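PDB 1ZB1: BRO1 protein from Saccharomyces cerevisiae, which sorts cargo proteins into the intralumenal vesicles of multivesicular bodies and recruits the DOA4 deubiquitinase to endosomes, its Bro1 domain being the part crystallised here. Local coordinates for residues Leu193-Leu198 and Lys213-Thr218; Ile185-Ala190 and Cys219-Lys224. One frame throughout, in Å; residues are numbered along the deposited sequence.

Interaction 1: Leu193-Leu198 and Lys213-Thr218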
ATOM      1  N   LEU A 193       3.730 -10.936  -2.032  1.00 20.88           N
ATOM      2  CA  LEU A 193       5.182 -11.060  -2.178  1.00 22.48           C
ATOM      3  C   LEU A 193       5.747 -12.087  -1.192  1.00 23.81           C
ATOM      4  O   LEU A 193       6.750 -12.749  -1.477  1.00 23.57           O
ATOM      5  CB  LEU A 193       5.853  -9.697  -1.968  1.00 23.52           C
ATOM      6  CG  LEU A 193       6.396  -8.963  -3.206  1.00 27.29           C
ATOM      7  CD1 LEU A 193       5.490  -9.172  -4.404  1.00 25.99           C
ATOM      8  CD2 LEU A 193       6.552  -7.485  -2.892  1.00 27.89           C
ATOM      9  N   PHE A 194       5.098 -12.228  -0.040  1.00 24.76           N
ATOM     10  CA  PHE A 194       5.550 -13.189   0.967  1.00 27.46           C
ATOM     11  C   PHE A 194       5.377 -14.606   0.416  1.00 29.14           C
ATOM     12  O   PHE A 194       6.255 -15.462   0.576  1.00 29.81           O
ATOM     13  CB  PHE A 194       4.746 -13.029   2.260  1.00 28.23           C
ATOM     14  CG  PHE A 194       5.272 -13.854   3.403  1.00 30.62           C
ATOM     15  CD1 PHE A 194       6.455 -13.500   4.047  1.00 32.09           C
ATOM     16  CD2 PHE A 194       4.601 -14.996   3.823  1.00 29.32           C
ATOM     17  CE1 PHE A 194       6.962 -14.274   5.095  1.00 33.06           C
ATOM     18  CE2 PHE A 194       5.099 -15.778   4.870  1.00 31.62           C
ATOM     19  CZ  PHE A 194       6.282 -15.414   5.505  1.00 33.15           C
ATOM     20  N   VAL A 195       4.240 -14.850  -0.230  1.00 29.51           N
ATOM     21  CA  VAL A 195       3.967 -16.154  -0.829  1.00 31.52           C
ATOM     22  C   VAL A 195       5.014 -16.447  -1.906  1.00 32.07           C
ATOM     23  O   VAL A 195       5.624 -17.519  -1.917  1.00 29.34           O
ATOM     24  CB  VAL A 195       2.568 -16.193  -1.485  1.00 34.06           C
ATOM     25  CG1 VAL A 195       2.410 -17.469  -2.300  1.00 36.54           C
ATOM     26  CG2 VAL A 195       1.491 -16.122  -0.414  1.00 36.33           C
ATOM     27  N   LEU A 196       5.217 -15.491  -2.808  1.00 30.69           N
ATOM     28  CA  LEU A 196       6.192 -15.650  -3.881  1.00 33.11           C
ATOM     29  C   LEU A 196       7.580 -15.955  -3.330  1.00 35.36           C
ATOM     30  O   LEU A 196       8.348 -16.707  -3.935  1.00 34.89           O
ATOM     31  CB  LEU A 196       6.246 -14.389  -4.750  1.00 32.50           C
ATOM     32  CG  LEU A 196       5.263 -14.304  -5.923  1.00 33.99           C
ATOM     33  CD1 LEU A 196       3.856 -14.561  -5.446  1.00 34.07           C
ATOM     34  CD2 LEU A 196       5.360 -12.928  -6.574  1.00 33.52           C
ATOM     35  N   LYS A 197       7.899 -15.369  -2.181  1.00 36.09           N
ATOM     36  CA  LYS A 197       9.196 -15.592  -1.556  1.00 38.81           C
ATOM     37  C   LYS A 197       9.385 -17.053  -1.146  1.00 39.03           C
ATOM     38  O   LYS A 197      10.394 -17.668  -1.484  1.00 38.95           O
ATOM     39  CB  LYS A 197       9.359 -14.695  -0.329  1.00 38.66           C
ATOM     40  CG  LYS A 197      10.647 -14.940   0.442  1.00 40.91           C
ATOM     41  CD  LYS A 197      10.746 -14.048   1.668  1.00 41.80           C
ATOM     42  CE  LYS A 197      11.974 -14.394   2.497  1.00 42.52           C
ATOM     43  NZ  LYS A 197      13.221 -14.347   1.682  1.00 43.60           N
ATOM     44  N   LEU A 198       8.420 -17.607  -0.417  1.00 40.56           N
ATOM     45  CA  LEU A 198       8.523 -18.994   0.026  1.00 43.47           C
ATOM     46  C   LEU A 198       8.600 -19.963  -1.145  1.00 45.41           C
ATOM     47  O   LEU A 198       9.207 -21.030  -1.038  1.00 45.17           O
ATOM     48  CB  LEU A 198       7.342 -19.371   0.925  1.00 43.81           C
ATOM     49  CG  LEU A 198       7.201 -18.626   2.257  1.00 45.62           C
ATOM     50  CD1 LEU A 198       6.242 -19.395   3.143  1.00 46.59           C
ATOM     51  CD2 LEU A 198       8.551 -18.495   2.949  1.00 46.70           C
ATOM     52  N   LYS A 213      -2.268 -22.076   3.061  1.00 30.31           N
ATOM     53  CA  LYS A 213      -2.840 -21.124   4.015  1.00 30.98           C
ATOM     54  C   LYS A 213      -2.483 -19.680   3.666  1.00 30.10           C
ATOM     55  O   LYS A 213      -3.335 -18.794   3.732  1.00 31.31           O
ATOM     56  CB  LYS A 213      -2.353 -21.452   5.433  1.00 32.62           C
ATOM     57  CG  LYS A 213      -2.578 -22.906   5.815  1.00 35.94           C
ATOM     58  CD  LYS A 213      -2.008 -23.255   7.183  1.00 38.04           C
ATOM     59  CE  LYS A 213      -2.915 -22.785   8.303  1.00 39.85           C
ATOM     60  NZ  LYS A 213      -2.521 -23.406   9.597  1.00 41.58           N
ATOM     61  N   LEU A 214      -1.225 -19.449   3.302  1.00 28.85           N
ATOM     62  CA  LEU A 214      -0.761 -18.112   2.941  1.00 28.08           C
ATOM     63  C   LEU A 214      -1.431 -17.633   1.659  1.00 28.49           C
ATOM     64  O   LEU A 214      -1.724 -16.445   1.507  1.00 28.00           O
ATOM     65  CB  LEU A 214       0.759 -18.110   2.757  1.00 28.24           C
ATOM     66  CG  LEU A 214       1.583 -18.341   4.029  1.00 27.10           C
ATOM     67  CD1 LEU A 214       3.035 -18.559   3.669  1.00 24.65           C
ATOM     68  CD2 LEU A 214       1.420 -17.149   4.959  1.00 25.80           C
ATOM     69  N   SER A 215      -1.664 -18.566   0.736  1.00 26.03           N
ATOM     70  CA  SER A 215      -2.308 -18.245  -0.526  1.00 24.71           C
ATOM     71  C   SER A 215      -3.754 -17.866  -0.279  1.00 25.37           C
ATOM     72  O   SER A 215      -4.274 -16.952  -0.910  1.00 26.38           O
ATOM     73  CB  SER A 215      -2.246 -19.438  -1.483  1.00 26.00           C
ATOM     74  OG  SER A 215      -0.930 -19.631  -1.965  1.00 27.46           O
ATOM     75  N   ARG A 216      -4.406 -18.562   0.645  1.00 25.24           N
ATOM     76  CA  ARG A 216      -5.793 -18.257   0.941  1.00 27.49           C
ATOM     77  C   ARG A 216      -5.896 -16.840   1.481  1.00 26.82           C
ATOM     78  O   ARG A 216      -6.821 -16.103   1.140  1.00 27.33           O
ATOM     79  CB  ARG A 216      -6.372 -19.236   1.962  1.00 29.02           C
ATOM     80  CG  ARG A 216      -7.860 -19.034   2.182  1.00 34.84           C
ATOM     81  CD  ARG A 216      -8.630 -19.248   0.880  1.00 40.84           C
ATOM     82  NE  ARG A 216      -9.946 -18.615   0.887  1.00 44.46           N
ATOM     83  CZ  ARG A 216     -10.921 -18.909   1.742  1.00 47.90           C
ATOM     84  NH1 ARG A 216     -10.737 -19.836   2.676  1.00 48.89           N
ATOM     85  NH2 ARG A 216     -12.082 -18.273   1.662  1.00 49.07           N
ATOM     86  N   ALA A 217      -4.941 -16.459   2.320  1.00 25.36           N
ATOM     87  CA  ALA A 217      -4.944 -15.119   2.892  1.00 26.09           C
ATOM     88  C   ALA A 217      -4.776 -14.070   1.789  1.00 24.68           C
ATOM     89  O   ALA A 217      -5.424 -13.023   1.821  1.00 24.59           O
ATOM     90  CB  ALA A 217      -3.833 -14.989   3.938  1.00 26.25           C
ATOM     91  N   THR A 218      -3.915 -14.354   0.814  1.00 24.00           N
ATOM     92  CA  THR A 218      -3.685 -13.428  -0.298  1.00 23.87           C
ATOM     93  C   THR A 218      -5.001 -13.196  -1.037  1.00 26.58           C
ATOM     94  O   THR A 218      -5.349 -12.062  -1.390  1.00 26.13           O
ATOM     95  CB  THR A 218      -2.641 -13.984  -1.283  1.00 23.96           C
ATOM     96  OG1 THR A 218      -1.421 -14.259  -0.580  1.00 23.72           O
ATOM     97  CG2 THR A 218      -2.355 -12.970  -2.392  1.00 21.66           C
TER

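Interaction 2: Ile185-Ala190 and Cys219-Lys224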
ATOM      1  N   ILE A 185      -4.675  -2.364  -0.663  1.00 21.97           N
ATOM      2  CA  ILE A 185      -3.881  -2.756  -1.829  1.00 21.03           C
ATOM      3  C   ILE A 185      -2.463  -3.106  -1.363  1.00 19.65           C
ATOM      4  O   ILE A 185      -1.895  -4.122  -1.767  1.00 19.39           O
ATOM      5  CB  ILE A 185      -3.795  -1.599  -2.867  1.00 21.20           C
ATOM      6  CG1 ILE A 185      -5.147  -1.412  -3.572  1.00 22.02           C
ATOM      7  CG2 ILE A 185      -2.690  -1.879  -3.882  1.00 20.99           C
ATOM      8  CD1 ILE A 185      -5.520  -2.547  -4.505  1.00 24.63           C
ATOM      9  N   CYS A 186      -1.898  -2.260  -0.505  1.00 19.00           N
ATOM     10  CA  CYS A 186      -0.547  -2.472   0.007  1.00 18.52           C
ATOM     11  C   CYS A 186      -0.442  -3.731   0.870  1.00 19.01           C
ATOM     12  O   CYS A 186       0.544  -4.473   0.779  1.00 18.27           O
ATOM     13  CB  CYS A 186      -0.076  -1.249   0.802  1.00 17.63           C
ATOM     14  SG  CYS A 186       0.107   0.261  -0.197  1.00 20.15           S
ATOM     15  N   HIS A 187      -1.450  -3.973   1.702  1.00 17.15           N
ATOM     16  CA  HIS A 187      -1.454  -5.161   2.547  1.00 19.42           C
ATOM     17  C   HIS A 187      -1.516  -6.411   1.656  1.00 19.19           C
ATOM     18  O   HIS A 187      -0.744  -7.362   1.836  1.00 20.71           O
ATOM     19  CB  HIS A 187      -2.658  -5.129   3.497  1.00 20.41           C
ATOM     20  CG  HIS A 187      -2.662  -6.232   4.511  1.00 21.39           C
ATOM     21  ND1 HIS A 187      -3.677  -6.393   5.430  1.00 21.56           N
ATOM     22  CD2 HIS A 187      -1.777  -7.231   4.747  1.00 22.56           C
ATOM     23  CE1 HIS A 187      -3.420  -7.445   6.186  1.00 22.73           C
ATOM     24  NE2 HIS A 187      -2.274  -7.972   5.793  1.00 24.31           N
ATOM     25  N   ALA A 188      -2.428  -6.401   0.690  1.00 18.19           N
ATOM     26  CA  ALA A 188      -2.573  -7.533  -0.219  1.00 18.93           C
ATOM     27  C   ALA A 188      -1.273  -7.825  -0.966  1.00 18.63           C
ATOM     28  O   ALA A 188      -0.867  -8.982  -1.072  1.00 20.05           O
ATOM     29  CB  ALA A 188      -3.708  -7.274  -1.220  1.00 16.30           C
ATOM     30  N   GLU A 189      -0.622  -6.780  -1.479  1.00 17.56           N
ATOM     31  CA  GLU A 189       0.624  -6.955  -2.224  1.00 19.52           C
ATOM     32  C   GLU A 189       1.756  -7.463  -1.336  1.00 18.83           C
ATOM     33  O   GLU A 189       2.574  -8.278  -1.771  1.00 17.09           O
ATOM     34  CB  GLU A 189       1.044  -5.650  -2.911  1.00 18.86           C
ATOM     35  CG  GLU A 189       0.075  -5.184  -3.996  1.00 20.90           C
ATOM     36  CD  GLU A 189       0.575  -3.972  -4.759  1.00 20.87           C
ATOM     37  OE1 GLU A 189       1.338  -3.173  -4.176  1.00 22.74           O
ATOM     38  OE2 GLU A 189       0.196  -3.807  -5.940  1.00 21.80           O
ATOM     39  N   ALA A 190       1.810  -6.984  -0.095  1.00 18.61           N
ATOM     40  CA  ALA A 190       2.848  -7.434   0.827  1.00 18.26           C
ATOM     41  C   ALA A 190       2.698  -8.947   1.059  1.00 20.22           C
ATOM     42  O   ALA A 190       3.676  -9.694   0.985  1.00 20.05           O
ATOM     43  CB  ALA A 190       2.745  -6.677   2.152  1.00 18.75           C
ATOM     44  N   CYS A 219      -5.737 -14.282  -1.252  1.00 25.40           N
ATOM     45  CA  CYS A 219      -7.027 -14.218  -1.920  1.00 27.62           C
ATOM     46  C   CYS A 219      -7.986 -13.335  -1.125  1.00 26.49           C
ATOM     47  O   CYS A 219      -8.583 -12.410  -1.674  1.00 26.70           O
ATOM     48  CB  CYS A 219      -7.622 -15.625  -2.065  1.00 29.72           C
ATOM     49  SG  CYS A 219      -9.389 -15.626  -2.451  1.00 33.73           S
ATOM     50  N   ASN A 220      -8.122 -13.611   0.170  1.00 26.44           N
ATOM     51  CA  ASN A 220      -9.026 -12.830   1.011  1.00 27.11           C
ATOM     52  C   ASN A 220      -8.688 -11.335   0.994  1.00 26.98           C
ATOM     53  O   ASN A 220      -9.580 -10.491   0.976  1.00 26.15           O
ATOM     54  CB  ASN A 220      -9.014 -13.344   2.457  1.00 28.96           C
ATOM     55  CG  ASN A 220      -9.540 -14.774   2.583  1.00 32.97           C
ATOM     56  OD1 ASN A 220     -10.346 -15.230   1.768  1.00 33.10           O
ATOM     57  ND2 ASN A 220      -9.096 -15.476   3.619  1.00 32.58           N
ATOM     58  N   LEU A 221      -7.400 -11.013   1.006  1.00 25.78           N
ATOM     59  CA  LEU A 221      -6.968  -9.622   0.979  1.00 27.83           C
ATOM     60  C   LEU A 221      -7.385  -8.918  -0.320  1.00 27.69           C
ATOM     61  O   LEU A 221      -7.894  -7.795  -0.294  1.00 28.13           O
ATOM     62  CB  LEU A 221      -5.451  -9.550   1.165  1.00 27.68           C
ATOM     63  CG  LEU A 221      -4.892  -9.295   2.573  1.00 32.88           C
ATOM     64  CD1 LEU A 221      -5.932  -9.582   3.643  1.00 32.43           C
ATOM     65  CD2 LEU A 221      -3.641 -10.142   2.773  1.00 30.57           C
ATOM     66  N   PHE A 222      -7.166  -9.564  -1.459  1.00 27.26           N
ATOM     67  CA  PHE A 222      -7.560  -8.948  -2.720  1.00 27.29           C
ATOM     68  C   PHE A 222      -9.088  -8.900  -2.819  1.00 28.10           C
ATOM     69  O   PHE A 222      -9.644  -8.064  -3.528  1.00 28.61           O
ATOM     70  CB  PHE A 222      -6.936  -9.697  -3.902  1.00 25.78           C
ATOM     71  CG  PHE A 222      -5.513  -9.288  -4.181  1.00 25.06           C
ATOM     72  CD1 PHE A 222      -5.230  -8.019  -4.690  1.00 24.65           C
ATOM     73  CD2 PHE A 222      -4.454 -10.150  -3.902  1.00 24.00           C
ATOM     74  CE1 PHE A 222      -3.909  -7.612  -4.917  1.00 24.37           C
ATOM     75  CE2 PHE A 222      -3.132  -9.757  -4.124  1.00 20.95           C
ATOM     76  CZ  PHE A 222      -2.858  -8.484  -4.633  1.00 21.75           C
ATOM     77  N   GLN A 223      -9.756  -9.785  -2.082  1.00 28.85           N
ATOM     78  CA  GLN A 223     -11.219  -9.829  -2.050  1.00 30.49           C
ATOM     79  C   GLN A 223     -11.735  -8.496  -1.484  1.00 29.44           C
ATOM     80  O   GLN A 223     -12.780  -7.997  -1.895  1.00 30.06           O
ATOM     81  CB  GLN A 223     -11.678 -10.993  -1.160  1.00 31.90           C
ATOM     82  CG  GLN A 223     -13.186 -11.183  -1.040  1.00 34.90           C
ATOM     83  CD  GLN A 223     -13.843 -11.547  -2.355  1.00 39.52           C
ATOM     84  OE1 GLN A 223     -14.184 -10.675  -3.155  1.00 42.41           O
ATOM     85  NE2 GLN A 223     -14.011 -12.844  -2.593  1.00 38.76           N
ATOM     86  N   LYS A 224     -10.991  -7.926  -0.540  1.00 30.68           N
ATOM     87  CA  LYS A 224     -11.357  -6.648   0.074  1.00 29.75           C
ATOM     88  C   LYS A 224     -11.337  -5.514  -0.946  1.00 28.40           C
ATOM     89  O   LYS A 224     -12.228  -4.664  -0.957  1.00 28.72           O
ATOM     90  CB  LYS A 224     -10.390  -6.289   1.205  1.00 31.21           C
ATOM     91  CG  LYS A 224     -10.492  -7.123   2.465  1.00 33.10           C
ATOM     92  CD  LYS A 224      -9.506  -6.577   3.501  1.00 34.19           C
ATOM     93  CE  LYS A 224      -9.529  -7.362   4.806  1.00 35.16           C
ATOM     94  NZ  LYS A 224      -8.485  -6.846   5.747  1.00 35.89           N
TER
HETATM   95  O   HOH W   1      -5.992  -5.367   4.280  1.00 38.38           O

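Interaction 1: Leu193-Leu198 and Lys213-Thr218
Leu214 does most of the work for its helix here. Its CG stands anti to its own carbonyl carbon (chi1 -68°), which sends the forked end across to helix 176-198. CB lies against Val195 CG2, and CD1 meets the Phe194 ring at its edge, near the ring plane, 3.7 Å from Phe194 CE2. The same Leu214 CD1 runs up against Leu198 CD1 at 3.4 Å, closer than methyls usually sit; the two leucines cross at about a right angle. The Leu214 CD2 methyl stays beside Phe194 CE2 as well. The two segments run nearly antiparallel, 155° between their directions with axes 9.6 Å apart, as neighbours in an up-and-down helical hairpin: helix 176-198 ends at Leu198, and a connection of nine residues leads into helix 208-230. Next comes Ser215, whose OG faces Val195 CG1 at 4.0 Å but is hydrogen-bonded to Ile211 O, one turn back. A turn after Leu214, Thr218 OG1 approaches Val195 CG2 to 3.5 Å while donating to Leu214 O at 3.0 Å. That hydroxyl comes in above the carbonyl plane, 29° out of it. Leu214 O also takes the helical bond from Thr218 N and one from Gln191 NE2, so three donors grip it, and Val195 CG2 packs 3.8 Å from this same Leu214 O.

Interaction 2: Ile185-Ala190 and Cys219-Lys224
Leu221 reaches over to helix 176-198 directly opposite Ala188, where the backbones come within 5.0 Å between Leu221 CA and Ala188 CA. Its CB rests on Ala188 CB at 3.7 Å, and Leu221 CG comes within 4.0 Å of Ala188 CA. At the fork, CD1 faces His187 CE1, while CD2 sits over one face of the imidazole, 4.1 Å from the centroid of the His187 ring and offset toward the NE2-CD2 rim: a CH-pi contact. The His187 side chain, its CG anti to the backbone N (chi1 -173°), is fixed at both nitrogens. NE2 is hydrogen-bonded to Asp342 OD1, and ND1 shares a water with Lys224 NZ, which donates to that water. The carboxylate would favour a protonated ring and the nearby ammonium would oppose it, so the charge probably depends on their balance. On the other flank of Ala188, the Phe222 ring lies over the same methyl: Ala188 CB stands 3.6 Å from the Phe222 ring centroid, 7° off its normal, almost exactly above the centre. The small alanine at the closest point is consistent with axes only 8.7 Å apart in this antiparallel pair of the helical Bro1 domain. Helix 146-165 flanks the pair, with Phe156 stacked on His187 and Leu152 against Glu189, while helix 242-269 brings Lys251 against Phe222.

Overall arrangement
Interactions 1 and 2 are two levels of one antiparallel pairing, helix 176-198 against helix 208-230, with centres about 11 Å apart and segments that follow directly on each other in 208-230. Interaction 1 lies nearer the turn of the hairpin, about 16 Å from the chain centre; four of its six touching residues are buried, while Phe194 and Leu198 are partly exposed. Interaction 2 sits deeper, about 9 Å from that centre, with all its touching residues buried. Near the turn, branched side chains and the edge of Phe194 pack around Leu214 with the axes farther apart; deeper in, where the axes are closer, a small alanine and CH-pi contacts over two ring faces carry the contact. Helices 146-165 and 242-269 flank both levels.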